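Condensin complex subunit 3 (Schizosaccharomyces pombe, PDB 5OQR) serves as a regulatory subunit of condensin, the complex required to convert interphase chromatin into condensed mitotic-like chromosomes. Local coordinates at residues 404-409 / 466-471; 549-552 / 558-561; 572-577 / 609-614; 592-597 / 632-637. All coordinates share one frame; numbering follows the deposited sequence.

Interaction 1: residues 404-409 / 466-471; sequences LHIELL and VQCLFE
Ile406 and Cys468 carry this buried contact between helix 399-412 and helix 457-471. Their CA atoms lie 6.5 Å apart, so the two helices come near each other here. Ile406 can be followed outward from its backbone. Its CB already faces the other helix and lies 3.9 Å from Cys468 CB. There the side chain forks. With CG1 beside the backbone N (chi1 -66°), CG2 is anti to it. Ile406 CG2 lies 3.7 Å from Cys468 CB and also passes beside Cys468 O. The other branch runs through CG1 and stays extended, with chi2 at 175°. Its tip, Ile406 CD1, reaches Cys468 CB at 3.4 Å. The sulfur is only a secondary partner, with Cys468 SG 4.0 Å from Ile406 CD1. The isoleucine thus straddles one small residue with both branches. The fold is an alpha solenoid built of HEAT repeats, and segment 404-409 belongs to HEAT 6. Elsewhere on helix 399-412, His405 and Leu408 pack on helices 356-372 and 378-394. An alanine in place of Ile406 would probably open a gap beside Cys468, since both branches that reach it would be gone. Outside the two segments, Glu407 OE1 makes a salt bridge to a basic side chain of another protein chain, and Glu471 packs on the backbone of that chain.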
loop_
_atom_site.group_PDB
_atom_site.type_symbol
_atom_site.label_atom_id
_atom_site.label_comp_id
_atom_site.label_asym_id
_atom_site.label_seq_id
_atom_site.Cartn_x
_atom_site.Cartn_y
_atom_site.Cartn_z
ATOM N N LEU A 404 -15.229 15.417 -20.214
ATOM C CA LEU A 404 -15.088 14.386 -21.236
ATOM C C LEU A 404 -15.661 14.833 -22.574
ATOM O O LEU A 404 -15.132 14.461 -23.628
ATOM C CB LEU A 404 -15.765 13.098 -20.769
ATOM C CG LEU A 404 -15.106 12.390 -19.583
ATOM C CD1 LEU A 404 -15.930 11.188 -19.167
ATOM C CD2 LEU A 404 -13.685 11.964 -19.913
ATOM N N HIS A 405 -16.735 15.624 -22.558
ATOM C CA HIS A 405 -17.281 16.151 -23.804
ATOM C C HIS A 405 -16.279 17.063 -24.494
ATOM O O HIS A 405 -16.020 16.928 -25.694
ATOM C CB HIS A 405 -18.583 16.902 -23.534
ATOM C CG HIS A 405 -19.792 16.024 -23.505
ATOM N ND1 HIS A 405 -20.302 15.494 -22.340
ATOM C CD2 HIS A 405 -20.590 15.577 -24.501
ATOM C CE1 HIS A 405 -21.364 14.762 -22.620
ATOM N NE2 HIS A 405 -21.559 14.795 -23.924
ATOM N N ILE A 406 -15.712 18.009 -23.747
ATOM C CA ILE A 406 -14.767 18.954 -24.327
ATOM C C ILE A 406 -13.454 18.264 -24.673
ATOM O O ILE A 406 -12.779 18.648 -25.634
ATOM C CB ILE A 406 -14.562 20.136 -23.365
ATOM C CG1 ILE A 406 -15.872 20.921 -23.240
ATOM C CG2 ILE A 406 -13.421 21.037 -23.842
ATOM C CD1 ILE A 406 -15.852 22.044 -22.227
ATOM N N GLU A 407 -13.068 17.243 -23.908
ATOM C CA GLU A 407 -11.869 16.483 -24.241
ATOM C C GLU A 407 -12.059 15.705 -25.537
ATOM O O GLU A 407 -11.162 15.669 -26.386
ATOM C CB GLU A 407 -11.520 15.541 -23.090
ATOM C CG GLU A 407 -10.307 14.666 -23.336
ATOM C CD GLU A 407 -9.992 13.769 -22.153
ATOM O OE1 GLU A 407 -10.625 13.940 -21.088
ATOM O OE2 GLU A 407 -9.116 12.890 -22.289
ATOM N N LEU A 408 -13.224 15.077 -25.706
ATOM C CA LEU A 408 -13.518 14.367 -26.944
ATOM C C LEU A 408 -13.667 15.329 -28.115
ATOM O O LEU A 408 -13.302 14.992 -29.245
ATOM C CB LEU A 408 -14.785 13.533 -26.762
ATOM C CG LEU A 408 -15.298 12.712 -27.943
ATOM C CD1 LEU A 408 -14.267 11.711 -28.414
ATOM C CD2 LEU A 408 -16.582 12.009 -27.541
ATOM N N LEU A 409 -14.194 16.527 -27.866
ATOM C CA LEU A 409 -14.260 17.541 -28.910
ATOM C C LEU A 409 -12.868 17.860 -29.443
ATOM O O LEU A 409 -12.638 17.854 -30.657
ATOM C CB LEU A 409 -14.931 18.798 -28.359
ATOM C CG LEU A 409 -15.532 19.761 -29.379
ATOM C CD1 LEU A 409 -16.860 19.230 -29.890
ATOM C CD2 LEU A 409 -15.699 21.138 -28.768
ATOM N N VAL A 466 -14.671 27.419 -20.233
ATOM C CA VAL A 466 -13.389 28.105 -20.363
ATOM C C VAL A 466 -12.292 27.284 -19.707
ATOM O O VAL A 466 -11.193 27.135 -20.252
ATOM C CB VAL A 466 -13.472 29.515 -19.748
ATOM C CG1 VAL A 466 -12.174 30.269 -19.974
ATOM C CG2 VAL A 466 -14.637 30.290 -20.332
ATOM N N GLN A 467 -12.576 26.742 -18.525
ATOM C CA GLN A 467 -11.592 25.941 -17.811
ATOM C C GLN A 467 -11.151 24.744 -18.645
ATOM O O GLN A 467 -9.953 24.471 -18.774
ATOM C CB GLN A 467 -12.178 25.488 -16.476
ATOM C CG GLN A 467 -11.185 24.849 -15.535
ATOM C CD GLN A 467 -11.825 24.435 -14.228
ATOM O OE1 GLN A 467 -12.982 24.758 -13.964
ATOM N NE2 GLN A 467 -11.076 23.717 -13.402
ATOM N N CYS A 468 -12.108 24.022 -19.228
ATOM C CA CYS A 468 -11.765 22.855 -20.032
ATOM C C CYS A 468 -11.070 23.248 -21.327
ATOM O O CYS A 468 -10.311 22.450 -21.888
ATOM C CB CYS A 468 -13.019 22.041 -20.338
ATOM S SG CYS A 468 -13.726 21.196 -18.921
ATOM N N LEU A 469 -11.319 24.458 -21.823
ATOM C CA LEU A 469 -10.665 24.909 -23.045
ATOM C C LEU A 469 -9.156 24.980 -22.854
ATOM O O LEU A 469 -8.389 24.364 -23.600
ATOM C CB LEU A 469 -11.227 26.270 -23.464
ATOM C CG LEU A 469 -10.439 27.050 -24.521
ATOM C CD1 LEU A 469 -10.258 26.245 -25.788
ATOM C CD2 LEU A 469 -11.124 28.368 -24.827
ATOM N N PHE A 470 -8.712 25.726 -21.845
ATOM C CA PHE A 470 -7.289 25.892 -21.591
ATOM C C PHE A 470 -6.653 24.665 -20.954
ATOM O O PHE A 470 -5.424 24.611 -20.848
ATOM C CB PHE A 470 -7.068 27.122 -20.712
ATOM C CG PHE A 470 -7.457 28.407 -21.381
ATOM C CD1 PHE A 470 -6.712 28.900 -22.435
ATOM C CD2 PHE A 470 -8.574 29.111 -20.971
ATOM C CE1 PHE A 470 -7.067 30.073 -23.061
ATOM C CE2 PHE A 470 -8.931 30.287 -21.594
ATOM C CZ PHE A 470 -8.176 30.768 -22.640
ATOM N N GLU A 471 -7.451 23.682 -20.540
ATOM C CA GLU A 471 -6.909 22.401 -20.111
ATOM C C GLU A 471 -6.484 21.527 -21.280
ATOM O O GLU A 471 -5.694 20.599 -21.082
ATOM C CB GLU A 471 -7.942 21.641 -19.276
ATOM C CG GLU A 471 -7.724 21.727 -17.780
ATOM C CD GLU A 471 -8.876 21.134 -16.990
ATOM O OE1 GLU A 471 -9.698 20.410 -17.591
ATOM O OE2 GLU A 471 -8.964 21.397 -15.772
#

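Interaction 2: residues 549-552 / 558-561; sequences DMLI and KFTE
Leu551 and Phe559 have the nearest backbones here, with their CA atoms 7.4 Å apart. Segment 549-552 is helical and lies on helix 537-554. Segment 558-561 has no regular helix or strand and belongs to the loop that leads to helix 563-574. The chain therefore turns back on itself within a few residues and brings Phe559 against the helix it has just left. Helix 537-554 contributes to HEAT 8, and the loop joins that repeat to the next helix of the solenoid. Phe559 is the inserted group. Its CB points at the helix, and chi1 of -52° sets CG anti to the carbonyl carbon. The ring then lies against two neighbouring helix residues, which meet it along CD1, CE1 and CZ. On one of them, Leu551, the CD2 methyl comes obliquely to the ring, 3.6 Å from Phe559 CD1. That methyl also lies 4.0 Å from Phe559 CB, so it covers the root of the aromatic side chain. Met550 meets the far part of the ring. Its CB is 4.0 Å from Phe559 CZ, and its carbonyl oxygen, Met550 O, is 3.5 Å from Phe559 CE1. Within the loop itself, Lys558 CB lies over one face of the ring, offset toward the rim. Val525 of helix 518-534 touches both Met550 and Phe559. Leu551 also packs on Leu593 and Leu597 of helix 580-597.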
loop_
_atom_site.group_PDB
_atom_site.type_symbol
_atom_site.label_atom_id
_atom_site.label_comp_id
_atom_site.label_asym_id
_atom_site.label_seq_id
_atom_site.Cartn_x
_atom_site.Cartn_y
_atom_site.Cartn_z
ATOM N N ASP A 549 2.814 25.171 -10.661
ATOM C CA ASP A 549 2.724 24.816 -12.072
ATOM C C ASP A 549 3.388 25.859 -12.962
ATOM O O ASP A 549 3.952 25.510 -14.002
ATOM C CB ASP A 549 1.263 24.625 -12.468
ATOM C CG ASP A 549 0.716 23.279 -12.032
ATOM O OD1 ASP A 549 1.383 22.598 -11.223
ATOM O OD2 ASP A 549 -0.379 22.901 -12.494
ATOM N N MET A 550 3.339 27.133 -12.577
ATOM C CA MET A 550 4.035 28.156 -13.349
ATOM C C MET A 550 5.541 27.922 -13.341
ATOM O O MET A 550 6.213 28.131 -14.357
ATOM C CB MET A 550 3.703 29.544 -12.804
ATOM C CG MET A 550 2.266 29.972 -13.060
ATOM S SD MET A 550 1.926 31.701 -12.680
ATOM C CE MET A 550 2.360 31.772 -10.960
ATOM N N LEU A 551 6.091 27.482 -12.206
ATOM C CA LEU A 551 7.517 27.176 -12.142
ATOM C C LEU A 551 7.861 25.978 -13.017
ATOM O O LEU A 551 8.799 26.030 -13.819
ATOM C CB LEU A 551 7.932 26.913 -10.694
ATOM C CG LEU A 551 8.034 28.136 -9.783
ATOM C CD1 LEU A 551 8.126 27.710 -8.334
ATOM C CD2 LEU A 551 9.232 28.980 -10.159
ATOM N N ILE A 552 7.116 24.884 -12.868
ATOM C CA ILE A 552 7.392 23.684 -13.648
ATOM C C ILE A 552 7.214 23.961 -15.135
ATOM O O ILE A 552 8.024 23.530 -15.964
ATOM C CB ILE A 552 6.491 22.530 -13.172
ATOM C CG1 ILE A 552 6.860 22.137 -11.742
ATOM C CG2 ILE A 552 6.609 21.325 -14.100
ATOM C CD1 ILE A 552 5.813 21.306 -11.044
ATOM N N LYS A 558 12.610 32.278 -14.474
ATOM C CA LYS A 558 11.697 33.368 -14.795
ATOM C C LYS A 558 11.202 34.084 -13.545
ATOM O O LYS A 558 10.870 35.272 -13.609
ATOM C CB LYS A 558 10.512 32.834 -15.601
ATOM C CG LYS A 558 9.535 33.903 -16.092
ATOM C CD LYS A 558 9.905 34.425 -17.469
ATOM C CE LYS A 558 9.052 35.627 -17.847
ATOM N NZ LYS A 558 9.281 36.074 -19.247
ATOM N N PHE A 559 11.156 33.396 -12.402
ATOM C CA PHE A 559 10.495 33.917 -11.210
ATOM C C PHE A 559 11.455 34.146 -10.047
ATOM O O PHE A 559 11.021 34.189 -8.893
ATOM C CB PHE A 559 9.376 32.969 -10.780
ATOM C CG PHE A 559 8.425 32.623 -11.883
ATOM C CD1 PHE A 559 8.617 31.490 -12.649
ATOM C CD2 PHE A 559 7.340 33.435 -12.160
ATOM C CE1 PHE A 559 7.743 31.170 -13.667
ATOM C CE2 PHE A 559 6.465 33.120 -13.178
ATOM C CZ PHE A 559 6.667 31.989 -13.931
ATOM N N THR A 560 12.751 34.305 -10.321
ATOM C CA THR A 560 13.718 34.450 -9.241
ATOM C C THR A 560 13.482 35.705 -8.410
ATOM O O THR A 560 13.949 35.771 -7.268
ATOM C CB THR A 560 15.139 34.454 -9.805
ATOM O OG1 THR A 560 15.120 34.922 -11.159
ATOM C CG2 THR A 560 15.732 33.053 -9.758
ATOM N N GLU A 561 12.768 36.697 -8.947
ATOM C CA GLU A 561 12.436 37.878 -8.157
ATOM C C GLU A 561 11.471 37.531 -7.036
ATOM O O GLU A 561 11.474 38.185 -5.986
ATOM C CB GLU A 561 11.824 38.968 -9.038
ATOM C CG GLU A 561 12.698 39.455 -10.178
ATOM C CD GLU A 561 12.688 38.510 -11.364
ATOM O OE1 GLU A 561 12.778 37.282 -11.155
ATOM O OE2 GLU A 561 12.574 38.994 -12.506
#

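Interaction 3: residues 572-577 / 609-614; sequences EALGEF and IIQYFE
Leu574 and Gln611 meet where two helices of the alpha solenoid, 563-574 and 601-613, come near their C-terminal ends. The nearest CA atoms are those of Gly575 and Gln611, 7.4 Å apart. Gln611 fills most of the contact. Its CB points at the other segment, and CG stands anti to the backbone N (chi1 -155°). A bend at chi2 (77°) then turns the amide toward the backbone of Leu574. The side chains of Leu574 and Gln611 lie alongside each other, pointing opposite ways. Leu574 CD1 lies 3.7 Å from Gln611 CG, and Leu574 CG is 4.0 Å from the same atom, so the aliphatic parts pack together. The amide lies beside the backbone carbonyl of Leu574, with Gln611 CD 3.2 Å from Leu574 O. Gln611 OE1 is 3.3 Å from Leu574 O, but both are acceptors, so they do not bond. Gln611 OE1 also lies 3.8 Å from Gly575 CA. Gln611 NE2 bonds to Thr617 OG1, and Leu574 O takes a weak hydrogen bond from Gln583 NE2. A leucine in place of Gln611 would probably leave Thr617 without its amide partner. Leu574 also packs on Ala587 and Ile590 of helix 580-597. Tyr612 points away from the contact, and Tyr612 and Phe613 pack on helix 669-682. A helix here meets the next but one in the chain, past helix 580-597, and such packing of neighbouring helix layers is characteristic of a HEAT-type alpha solenoid.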
loop_
_atom_site.group_PDB
_atom_site.type_symbol
_atom_site.label_atom_id
_atom_site.label_comp_id
_atom_site.label_asym_id
_atom_site.label_seq_id
_atom_site.Cartn_x
_atom_site.Cartn_y
_atom_site.Cartn_z
ATOM N N GLU A 572 5.049 27.858 4.835
ATOM C CA GLU A 572 3.869 28.054 5.667
ATOM C C GLU A 572 2.856 26.939 5.447
ATOM O O GLU A 572 2.300 26.390 6.406
ATOM C CB GLU A 572 3.252 29.419 5.365
ATOM C CG GLU A 572 2.265 29.903 6.404
ATOM C CD GLU A 572 1.800 31.320 6.137
ATOM O OE1 GLU A 572 0.642 31.643 6.476
ATOM O OE2 GLU A 572 2.593 32.110 5.583
ATOM N N ALA A 573 2.607 26.583 4.185
ATOM C CA ALA A 573 1.666 25.508 3.890
ATOM C C ALA A 573 2.101 24.209 4.552
ATOM O O ALA A 573 1.296 23.515 5.182
ATOM C CB ALA A 573 1.543 25.316 2.378
ATOM N N LEU A 574 3.381 23.863 4.418
ATOM C CA LEU A 574 3.871 22.596 4.940
ATOM C C LEU A 574 3.777 22.519 6.458
ATOM O O LEU A 574 3.720 21.414 7.007
ATOM C CB LEU A 574 5.315 22.379 4.491
ATOM C CG LEU A 574 5.988 21.071 4.908
ATOM C CD1 LEU A 574 5.097 19.873 4.643
ATOM C CD2 LEU A 574 7.302 20.923 4.176
ATOM N N GLY A 575 3.753 23.657 7.144
ATOM C CA GLY A 575 3.654 23.686 8.585
ATOM C C GLY A 575 2.252 23.757 9.142
ATOM O O GLY A 575 2.087 23.812 10.365
ATOM N N GLU A 576 1.228 23.760 8.289
ATOM C CA GLU A 576 -0.159 23.841 8.750
ATOM C C GLU A 576 -0.727 22.433 8.916
ATOM O O GLU A 576 -1.558 21.959 8.142
ATOM C CB GLU A 576 -0.998 24.666 7.784
ATOM C CG GLU A 576 -0.563 26.119 7.678
ATOM C CD GLU A 576 -1.718 27.099 7.785
ATOM O OE1 GLU A 576 -2.757 26.745 8.380
ATOM O OE2 GLU A 576 -1.587 28.233 7.274
ATOM N N PHE A 577 -0.259 21.762 9.969
ATOM C CA PHE A 577 -0.821 20.468 10.334
ATOM C C PHE A 577 -2.288 20.566 10.724
ATOM O O PHE A 577 -2.936 19.529 10.908
ATOM C CB PHE A 577 -0.010 19.842 11.477
ATOM C CG PHE A 577 -0.133 20.573 12.787
ATOM C CD1 PHE A 577 -0.876 20.038 13.825
ATOM C CD2 PHE A 577 0.497 21.791 12.981
ATOM C CE1 PHE A 577 -0.992 20.704 15.028
ATOM C CE2 PHE A 577 0.385 22.462 14.182
ATOM C CZ PHE A 577 -0.359 21.919 15.207
ATOM N N ILE A 609 12.007 16.687 5.735
ATOM C CA ILE A 609 12.290 15.513 6.554
ATOM C C ILE A 609 11.720 15.692 7.954
ATOM O O ILE A 609 11.171 14.753 8.539
ATOM C CB ILE A 609 13.807 15.242 6.578
ATOM C CG1 ILE A 609 14.269 14.809 5.185
ATOM C CG2 ILE A 609 14.162 14.179 7.623
ATOM C CD1 ILE A 609 15.758 14.602 5.050
ATOM N N ILE A 610 11.837 16.897 8.510
ATOM C CA ILE A 610 11.325 17.142 9.856
ATOM C C ILE A 610 9.818 16.926 9.892
ATOM O O ILE A 610 9.302 16.145 10.700
ATOM C CB ILE A 610 11.705 18.556 10.330
ATOM C CG1 ILE A 610 13.218 18.649 10.527
ATOM C CG2 ILE A 610 10.971 18.908 11.628
ATOM C CD1 ILE A 610 13.716 20.010 10.965
ATOM N N GLN A 611 9.088 17.620 9.017
ATOM C CA GLN A 611 7.637 17.483 8.987
ATOM C C GLN A 611 7.227 16.040 8.725
ATOM O O GLN A 611 6.291 15.529 9.347
ATOM C CB GLN A 611 7.052 18.404 7.920
ATOM C CG GLN A 611 5.614 18.799 8.169
ATOM C CD GLN A 611 5.488 19.862 9.234
ATOM O OE1 GLN A 611 6.160 20.890 9.180
ATOM N NE2 GLN A 611 4.632 19.617 10.217
ATOM N N TYR A 612 7.920 15.369 7.804
ATOM C CA TYR A 612 7.579 13.992 7.465
ATOM C C TYR A 612 7.630 13.086 8.688
ATOM O O TYR A 612 6.808 12.172 8.828
ATOM C CB TYR A 612 8.523 13.486 6.376
ATOM C CG TYR A 612 8.373 12.021 6.049
ATOM C CD1 TYR A 612 7.221 11.538 5.448
ATOM C CD2 TYR A 612 9.392 11.122 6.325
ATOM C CE1 TYR A 612 7.081 10.198 5.142
ATOM C CE2 TYR A 612 9.263 9.782 6.021
ATOM C CZ TYR A 612 8.106 9.326 5.428
ATOM O OH TYR A 612 7.974 7.992 5.124
ATOM N N PHE A 613 8.585 13.317 9.585
ATOM C CA PHE A 613 8.732 12.511 10.788
ATOM C C PHE A 613 8.144 13.176 12.025
ATOM O O PHE A 613 8.192 12.585 13.108
ATOM C CB PHE A 613 10.213 12.201 11.041
ATOM C CG PHE A 613 10.806 11.214 10.075
ATOM C CD1 PHE A 613 10.339 9.914 10.018
ATOM C CD2 PHE A 613 11.844 11.582 9.239
ATOM C CE1 PHE A 613 10.886 9.004 9.136
ATOM C CE2 PHE A 613 12.397 10.677 8.357
ATOM C CZ PHE A 613 11.916 9.385 8.307
ATOM N N GLU A 614 7.593 14.377 11.897
ATOM C CA GLU A 614 7.141 15.107 13.070
ATOM C C GLU A 614 5.888 14.454 13.654
ATOM O O GLU A 614 5.018 14.001 12.905
ATOM C CB GLU A 614 6.851 16.563 12.715
ATOM C CG GLU A 614 6.458 17.412 13.909
ATOM C CD GLU A 614 6.592 18.893 13.641
ATOM O OE1 GLU A 614 6.660 19.662 14.623
ATOM O OE2 GLU A 614 6.640 19.285 12.456
#

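Interaction 4: residues 592-597 / 632-637; sequences KLLVIL and PVYAFG
The ring of Tyr634 is set against two consecutive residues of helix 580-597, Leu594 and Val595. The CA atoms of Val595 and Tyr634 lie 6.3 Å apart. Tyr634 belongs to helix 621-635. Its CB bond does not aim straight at the partner helix, but with CG anti to the backbone N (chi1 -180°) the ring swings nearer to it. Val595 and Tyr634 pass side by side, their ends heading apart. The CG2 methyl of Val595 stands at the ring edge, near its plane, 4.1 Å from Tyr634 CD2. Leu594 approaches obliquely: its CB lies 4.0 Å from Tyr634 CE2. The two neighbours therefore hold the same side of the ring, CD2 and CE2, with different groups. Helix 580-597 has a wider pi-type turn at 593-597, which includes both residues. Helix 621-635 is kinked at Pro632, whose N has no bond to the turn before. Other residues complete the surroundings of the ring. Phe630 meets it with the planes at about 25°, and Leu605 of helix 601-613 touches it as well. Val595 also packs on an apolar side chain of another protein chain, so the helix carrying it faces both Tyr634 and that partner. Across the two segments the contact is wholly apolar, made by aliphatic groups and aromatic carbons. The hydroxyl lies beyond them and is hydrogen-bonded to Asp601 OD2. The tyrosine thus joins an oily body to a polar tip with its own partner, and that bond would be expected to restrict how the ring sits.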
loop_
_atom_site.group_PDB
_atom_site.type_symbol
_atom_site.label_atom_id
_atom_site.label_comp_id
_atom_site.label_asym_id
_atom_site.label_seq_id
_atom_site.Cartn_x
_atom_site.Cartn_y
_atom_site.Cartn_z
ATOM N N LYS A 592 7.575 17.811 -6.004
ATOM C CA LYS A 592 7.742 17.842 -7.455
ATOM C C LYS A 592 8.689 18.952 -7.892
ATOM O O LYS A 592 9.415 18.785 -8.878
ATOM C CB LYS A 592 6.390 17.978 -8.164
ATOM C CG LYS A 592 5.362 18.847 -7.471
ATOM C CD LYS A 592 4.123 19.057 -8.329
ATOM C CE LYS A 592 3.307 17.780 -8.471
ATOM N NZ LYS A 592 2.137 17.980 -9.370
ATOM N N LEU A 593 8.712 20.079 -7.180
ATOM C CA LEU A 593 9.686 21.119 -7.494
ATOM C C LEU A 593 11.117 20.620 -7.321
ATOM O O LEU A 593 12.010 21.024 -8.073
ATOM C CB LEU A 593 9.455 22.349 -6.616
ATOM C CG LEU A 593 8.216 23.201 -6.889
ATOM C CD1 LEU A 593 8.143 24.341 -5.895
ATOM C CD2 LEU A 593 8.223 23.742 -8.307
ATOM N N LEU A 594 11.354 19.745 -6.343
ATOM C CA LEU A 594 12.697 19.207 -6.138
ATOM C C LEU A 594 13.071 18.226 -7.242
ATOM O O LEU A 594 14.135 18.350 -7.860
ATOM C CB LEU A 594 12.785 18.536 -4.765
ATOM C CG LEU A 594 13.421 19.337 -3.623
ATOM C CD1 LEU A 594 12.914 20.766 -3.569
ATOM C CD2 LEU A 594 13.151 18.647 -2.300
ATOM N N VAL A 595 12.210 17.246 -7.507
ATOM C CA VAL A 595 12.528 16.224 -8.499
ATOM C C VAL A 595 12.586 16.824 -9.898
ATOM O O VAL A 595 13.482 16.506 -10.687
ATOM C CB VAL A 595 11.503 15.079 -8.424
ATOM C CG1 VAL A 595 11.776 14.043 -9.503
ATOM C CG2 VAL A 595 11.533 14.435 -7.051
ATOM N N ILE A 596 11.629 17.689 -10.232
ATOM C CA ILE A 596 11.529 18.203 -11.594
ATOM C C ILE A 596 12.543 19.313 -11.828
ATOM O O ILE A 596 13.232 19.338 -12.854
ATOM C CB ILE A 596 10.094 18.692 -11.877
ATOM C CG1 ILE A 596 9.081 17.563 -11.669
ATOM C CG2 ILE A 596 9.983 19.223 -13.300
ATOM C CD1 ILE A 596 7.652 18.038 -11.640
ATOM N N LEU A 597 12.648 20.249 -10.884
ATOM C CA LEU A 597 13.398 21.479 -11.089
ATOM C C LEU A 597 14.682 21.579 -10.277
ATOM O O LEU A 597 15.527 22.415 -10.605
ATOM C CB LEU A 597 12.515 22.689 -10.746
ATOM C CG LEU A 597 11.863 23.462 -11.894
ATOM C CD1 LEU A 597 11.214 22.545 -12.912
ATOM C CD2 LEU A 597 10.841 24.438 -11.339
ATOM N N PRO A 632 12.280 8.047 -1.423
ATOM C CA PRO A 632 13.015 7.015 -2.173
ATOM C C PRO A 632 13.300 7.411 -3.612
ATOM O O PRO A 632 14.391 7.138 -4.122
ATOM C CB PRO A 632 12.084 5.796 -2.091
ATOM C CG PRO A 632 11.205 6.057 -0.931
ATOM C CD PRO A 632 11.015 7.532 -0.879
ATOM N N VAL A 633 12.339 8.048 -4.283
ATOM C CA VAL A 633 12.532 8.449 -5.675
ATOM C C VAL A 633 13.637 9.489 -5.775
ATOM O O VAL A 633 14.504 9.423 -6.654
ATOM C CB VAL A 633 11.206 8.971 -6.263
ATOM C CG1 VAL A 633 11.436 9.762 -7.551
ATOM C CG2 VAL A 633 10.268 7.818 -6.527
ATOM N N TYR A 634 13.612 10.476 -4.881
ATOM C CA TYR A 634 14.608 11.540 -4.911
ATOM C C TYR A 634 15.972 11.021 -4.477
ATOM O O TYR A 634 16.980 11.248 -5.155
ATOM C CB TYR A 634 14.146 12.688 -4.016
ATOM C CG TYR A 634 15.082 13.871 -3.950
ATOM C CD1 TYR A 634 15.986 14.003 -2.906
ATOM C CD2 TYR A 634 15.050 14.864 -4.916
ATOM C CE1 TYR A 634 16.837 15.085 -2.831
ATOM C CE2 TYR A 634 15.897 15.951 -4.849
ATOM C CZ TYR A 634 16.789 16.055 -3.804
ATOM O OH TYR A 634 17.634 17.135 -3.733
ATOM N N ALA A 635 16.019 10.301 -3.355
ATOM C CA ALA A 635 17.296 9.853 -2.806
ATOM C C ALA A 635 17.978 8.855 -3.731
ATOM O O ALA A 635 19.171 8.982 -4.024
ATOM C CB ALA A 635 17.082 9.239 -1.423
ATOM N N PHE A 636 17.239 7.852 -4.195
ATOM C CA PHE A 636 17.832 6.764 -4.962
ATOM C C PHE A 636 17.963 7.076 -6.447
ATOM O O PHE A 636 18.439 6.220 -7.200
ATOM C CB PHE A 636 17.006 5.493 -4.770
ATOM C CG PHE A 636 16.891 5.061 -3.338
ATOM C CD1 PHE A 636 17.968 5.183 -2.476
ATOM C CD2 PHE A 636 15.706 4.544 -2.849
ATOM C CE1 PHE A 636 17.868 4.791 -1.157
ATOM C CE2 PHE A 636 15.599 4.149 -1.529
ATOM C CZ PHE A 636 16.682 4.274 -0.682
ATOM N N GLY A 637 17.577 8.269 -6.881
ATOM C CA GLY A 637 17.658 8.616 -8.284
ATOM C C GLY A 637 19.036 9.071 -8.715
ATOM O O GLY A 637 19.465 8.789 -9.837
#

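The four contacts lie along the helical solenoid, with interactions 1, 2 and 3 in series along the chain. Interactions 3 and 4 alternate their segments, because helix 580-597 lies between helices 563-574 and 601-613. The centres of interactions 1 and 2 are about 26 Å apart, their nearest atoms about 9 Å. Interactions 2 and 4 are about 18 Å apart between centres and touch directly: Leu551 and Ile552 pack on helix 580-597. Interactions 3 and 4 are also about 18 Å apart, nearest atoms about 7 Å. Interactions 1, 3 and 4 each join a helix to the next but one; interaction 2 folds a loop back on its own helix. Interactions 1, 2 and 4 lie beside another protein chain.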